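Local atomic coordinates of substrate-binding protein (Synechococcus sp., PDB entry 6WPN), a protein that probably binds a sugar or oligosaccharide in the periplasm for transport, as a bacterial extracellular solute-binding protein. Residues Gln134-Thr142 against Ala318-Gln327. Residues are numbered along the deposited sequence; the frame is centred on the assembly and turned at random.
Sequences QIAIPWYLT and ALFLTNGTNQ
Ile137 meets the helical side with both of its branches. Its CG1 arm lies anti to the carbonyl carbon (chi1 -67°) and carries CD1 to Ala318 CB at 3.7 Å and, almost at right angles, to the Leu319 side chain, whereas CG2 rests 3.6 Å from Thr322 OG1. That hydroxyl is occupied on the helix, donating to Ala318 O at 2.7 Å, and also bonds Tyr119 OH. At Pro138 the carbonyl oxygen faces the Thr322 methyl, CG2, 3.5 Å away. The pairing illustrates how helices 311-321 and 324-334 pack on a strand that continues to residue 149 in the mixed sheet of a solute-binding protein; between them Asn323 is the N-cap of the second helix, its OD1 accepting from Asn326 N. The Trp139 indole reaches the junction of the helices: CD1 sits 3.8 Å from Thr322 CG2, approaching obliquely, and Gln327 CG lies at the ring edge. Two acceptors, Trp139 O and Gln327 OE1, are only 2.8 Å apart, a closeness probably eased by Ser339, whose OG hydrogen-bonds the former and whose N hydrogen-bonds the latter. At the other end of that amide, Gln327 NE2 gives Thr322 O a nearly straight bond of 2.7 Å, reaching it from above the carbonyl plane. A leucine in place of Gln327 would probably leave both Thr322 O and Ser339 N without these buried partners.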
loop_
_atom_site.group_PDB
_atom_site.type_symbol
_atom_site.label_atom_id
_atom_site.label_comp_id
_atom_site.label_asym_id
_atom_site.label_seq_id
_atom_site.Cartn_x
_atom_site.Cartn_y
_atom_site.Cartn_z
ATOM N N GLN A 134 -9.192 -15.988 -12.267
ATOM C CA GLN A 134 -7.864 -15.735 -11.714
ATOM C C GLN A 134 -7.123 -14.806 -12.667
ATOM O O GLN A 134 -6.545 -15.248 -13.662
ATOM C CB GLN A 134 -7.108 -17.038 -11.486
ATOM C CG GLN A 134 -5.819 -16.850 -10.698
ATOM C CD GLN A 134 -6.066 -16.721 -9.205
ATOM O OE1 GLN A 134 -7.154 -17.027 -8.711
ATOM N NE2 GLN A 134 -5.062 -16.245 -8.481
ATOM N N ILE A 135 -7.131 -13.511 -12.352
ATOM C CA ILE A 135 -6.584 -12.493 -13.243
ATOM C C ILE A 135 -5.161 -12.088 -12.886
ATOM O O ILE A 135 -4.541 -11.327 -13.646
ATOM C CB ILE A 135 -7.469 -11.231 -13.238
ATOM C CG1 ILE A 135 -7.538 -10.679 -11.810
ATOM C CG2 ILE A 135 -8.852 -11.548 -13.779
ATOM C CD1 ILE A 135 -8.046 -9.273 -11.709
ATOM N N ALA A 136 -4.621 -12.563 -11.768
ATOM C CA ALA A 136 -3.297 -12.117 -11.369
ATOM C C ALA A 136 -2.642 -13.160 -10.479
ATOM O O ALA A 136 -3.316 -13.953 -9.815
ATOM C CB ALA A 136 -3.356 -10.766 -10.645
ATOM N N ILE A 137 -1.318 -13.141 -10.482
ATOM C CA ILE A 137 -0.504 -13.974 -9.605
ATOM C C ILE A 137 0.050 -13.082 -8.501
ATOM O O ILE A 137 0.594 -12.011 -8.806
ATOM C CB ILE A 137 0.636 -14.659 -10.382
ATOM C CG1 ILE A 137 0.066 -15.683 -11.363
ATOM C CG2 ILE A 137 1.627 -15.319 -9.428
ATOM C CD1 ILE A 137 1.073 -16.176 -12.376
ATOM N N PRO A 138 -0.076 -13.463 -7.233
ATOM C CA PRO A 138 0.464 -12.619 -6.162
ATOM C C PRO A 138 1.980 -12.561 -6.228
ATOM O O PRO A 138 2.649 -13.558 -6.505
ATOM C CB PRO A 138 -0.012 -13.312 -4.877
ATOM C CG PRO A 138 -1.100 -14.227 -5.308
ATOM C CD PRO A 138 -0.782 -14.639 -6.708
ATOM N N TRP A 139 2.516 -11.371 -5.977
ATOM C CA TRP A 139 3.957 -11.182 -5.941
ATOM C C TRP A 139 4.382 -10.939 -4.497
ATOM O O TRP A 139 4.385 -11.868 -3.688
ATOM C CB TRP A 139 4.373 -10.031 -6.858
ATOM C CG TRP A 139 5.848 -9.932 -7.075
ATOM C CD1 TRP A 139 6.812 -10.751 -6.565
ATOM C CD2 TRP A 139 6.532 -8.934 -7.838
ATOM N NE1 TRP A 139 8.056 -10.330 -6.970
ATOM C CE2 TRP A 139 7.910 -9.216 -7.755
ATOM C CE3 TRP A 139 6.112 -7.830 -8.590
ATOM C CZ2 TRP A 139 8.871 -8.434 -8.394
ATOM C CZ3 TRP A 139 7.070 -7.056 -9.228
ATOM C CH2 TRP A 139 8.432 -7.362 -9.123
ATOM N N TYR A 140 4.752 -9.714 -4.159
ATOM C CA TYR A 140 5.143 -9.380 -2.799
ATOM C C TYR A 140 4.075 -8.518 -2.134
ATOM O O TYR A 140 3.096 -8.095 -2.754
ATOM C CB TYR A 140 6.490 -8.657 -2.776
ATOM C CG TYR A 140 6.465 -7.278 -3.389
ATOM C CD1 TYR A 140 6.609 -7.101 -4.756
ATOM C CD2 TYR A 140 6.319 -6.149 -2.594
ATOM C CE1 TYR A 140 6.599 -5.839 -5.315
ATOM C CE2 TYR A 140 6.304 -4.880 -3.148
ATOM C CZ TYR A 140 6.447 -4.735 -4.504
ATOM O OH TYR A 140 6.437 -3.477 -5.053
ATOM N N LEU A 141 4.277 -8.268 -0.844
ATOM C CA LEU A 141 3.340 -7.467 -0.075
ATOM C C LEU A 141 4.080 -6.757 1.051
ATOM O O LEU A 141 5.149 -7.186 1.492
ATOM C CB LEU A 141 2.176 -8.323 0.440
ATOM C CG LEU A 141 2.533 -9.457 1.391
ATOM C CD1 LEU A 141 2.742 -8.952 2.791
ATOM C CD2 LEU A 141 1.408 -10.488 1.357
ATOM N N THR A 142 3.500 -5.645 1.496
ATOM C CA THR A 142 4.076 -4.809 2.537
ATOM C C THR A 142 3.053 -4.580 3.634
ATOM O O THR A 142 1.890 -4.275 3.348
ATOM C CB THR A 142 4.517 -3.437 1.999
ATOM O OG1 THR A 142 3.359 -2.691 1.612
ATOM C CG2 THR A 142 5.392 -3.579 0.781
ATOM N N ALA A 318 5.804 -14.770 -14.977
ATOM C CA ALA A 318 5.189 -14.378 -13.715
ATOM C C ALA A 318 5.413 -15.437 -12.642
ATOM O O ALA A 318 5.595 -15.106 -11.464
ATOM C CB ALA A 318 3.696 -14.114 -13.913
ATOM N N LEU A 319 5.393 -16.720 -13.027
ATOM C CA LEU A 319 5.682 -17.788 -12.072
ATOM C C LEU A 319 7.151 -17.798 -11.662
ATOM O O LEU A 319 7.473 -18.067 -10.499
ATOM C CB LEU A 319 5.284 -19.145 -12.656
ATOM C CG LEU A 319 3.787 -19.412 -12.833
ATOM C CD1 LEU A 319 3.551 -20.642 -13.697
ATOM C CD2 LEU A 319 3.132 -19.582 -11.478
ATOM N N PHE A 320 8.056 -17.509 -12.600
ATOM C CA PHE A 320 9.478 -17.453 -12.272
ATOM C C PHE A 320 9.781 -16.308 -11.315
ATOM O O PHE A 320 10.550 -16.475 -10.362
ATOM C CB PHE A 320 10.312 -17.325 -13.548
ATOM C CG PHE A 320 11.795 -17.232 -13.302
ATOM C CD1 PHE A 320 12.542 -18.367 -13.025
ATOM C CD2 PHE A 320 12.447 -16.009 -13.370
ATOM C CE1 PHE A 320 13.906 -18.283 -12.808
ATOM C CE2 PHE A 320 13.811 -15.919 -13.156
ATOM C CZ PHE A 320 14.542 -17.058 -12.872
ATOM N N LEU A 321 9.196 -15.135 -11.559
ATOM C CA LEU A 321 9.447 -13.993 -10.688
ATOM C C LEU A 321 8.892 -14.219 -9.292
ATOM O O LEU A 321 9.379 -13.621 -8.328
ATOM C CB LEU A 321 8.838 -12.726 -11.291
ATOM C CG LEU A 321 9.550 -12.122 -12.501
ATOM C CD1 LEU A 321 8.696 -11.033 -13.134
ATOM C CD2 LEU A 321 10.917 -11.581 -12.109
ATOM N N THR A 322 7.881 -15.075 -9.164
ATOM C CA THR A 322 7.195 -15.286 -7.898
ATOM C C THR A 322 7.452 -16.669 -7.308
ATOM O O THR A 322 6.691 -17.116 -6.446
ATOM C CB THR A 322 5.695 -15.060 -8.077
ATOM O OG1 THR A 322 5.180 -16.021 -9.006
ATOM C CG2 THR A 322 5.429 -13.661 -8.608
ATOM N N ASN A 323 8.518 -17.350 -7.726
ATOM C CA ASN A 323 8.792 -18.657 -7.147
ATOM C C ASN A 323 9.436 -18.482 -5.773
ATOM O O ASN A 323 9.594 -17.364 -5.273
ATOM C CB ASN A 323 9.672 -19.495 -8.078
ATOM C CG ASN A 323 11.079 -18.935 -8.245
ATOM O OD1 ASN A 323 11.478 -17.982 -7.574
ATOM N ND2 ASN A 323 11.838 -19.535 -9.149
ATOM N N GLY A 324 9.838 -19.601 -5.165
ATOM C CA GLY A 324 10.389 -19.545 -3.818
ATOM C C GLY A 324 11.698 -18.780 -3.759
ATOM O O GLY A 324 11.890 -17.913 -2.903
ATOM N N THR A 325 12.621 -19.099 -4.669
ATOM C CA THR A 325 13.966 -18.541 -4.598
ATOM C C THR A 325 13.955 -17.044 -4.872
ATOM O O THR A 325 14.587 -16.264 -4.149
ATOM C CB THR A 325 14.880 -19.244 -5.601
ATOM O OG1 THR A 325 14.914 -20.648 -5.321
ATOM C CG2 THR A 325 16.290 -18.668 -5.531
ATOM N N ASN A 326 13.248 -16.621 -5.922
ATOM C CA ASN A 326 13.255 -15.206 -6.283
ATOM C C ASN A 326 12.494 -14.363 -5.265
ATOM O O ASN A 326 12.911 -13.243 -4.946
ATOM C CB ASN A 326 12.681 -15.015 -7.688
ATOM C CG ASN A 326 13.558 -15.636 -8.769
ATOM O OD1 ASN A 326 14.787 -15.581 -8.696
ATOM N ND2 ASN A 326 12.929 -16.211 -9.791
ATOM N N GLN A 327 11.378 -14.876 -4.741
ATOM C CA GLN A 327 10.624 -14.105 -3.758
ATOM C C GLN A 327 11.390 -13.973 -2.449
ATOM O O GLN A 327 11.381 -12.907 -1.824
ATOM C CB GLN A 327 9.254 -14.741 -3.523
ATOM C CG GLN A 327 8.228 -14.376 -4.582
ATOM C CD GLN A 327 6.812 -14.382 -4.048
ATOM O OE1 GLN A 327 6.474 -13.602 -3.160
ATOM N NE2 GLN A 327 5.974 -15.267 -4.585
#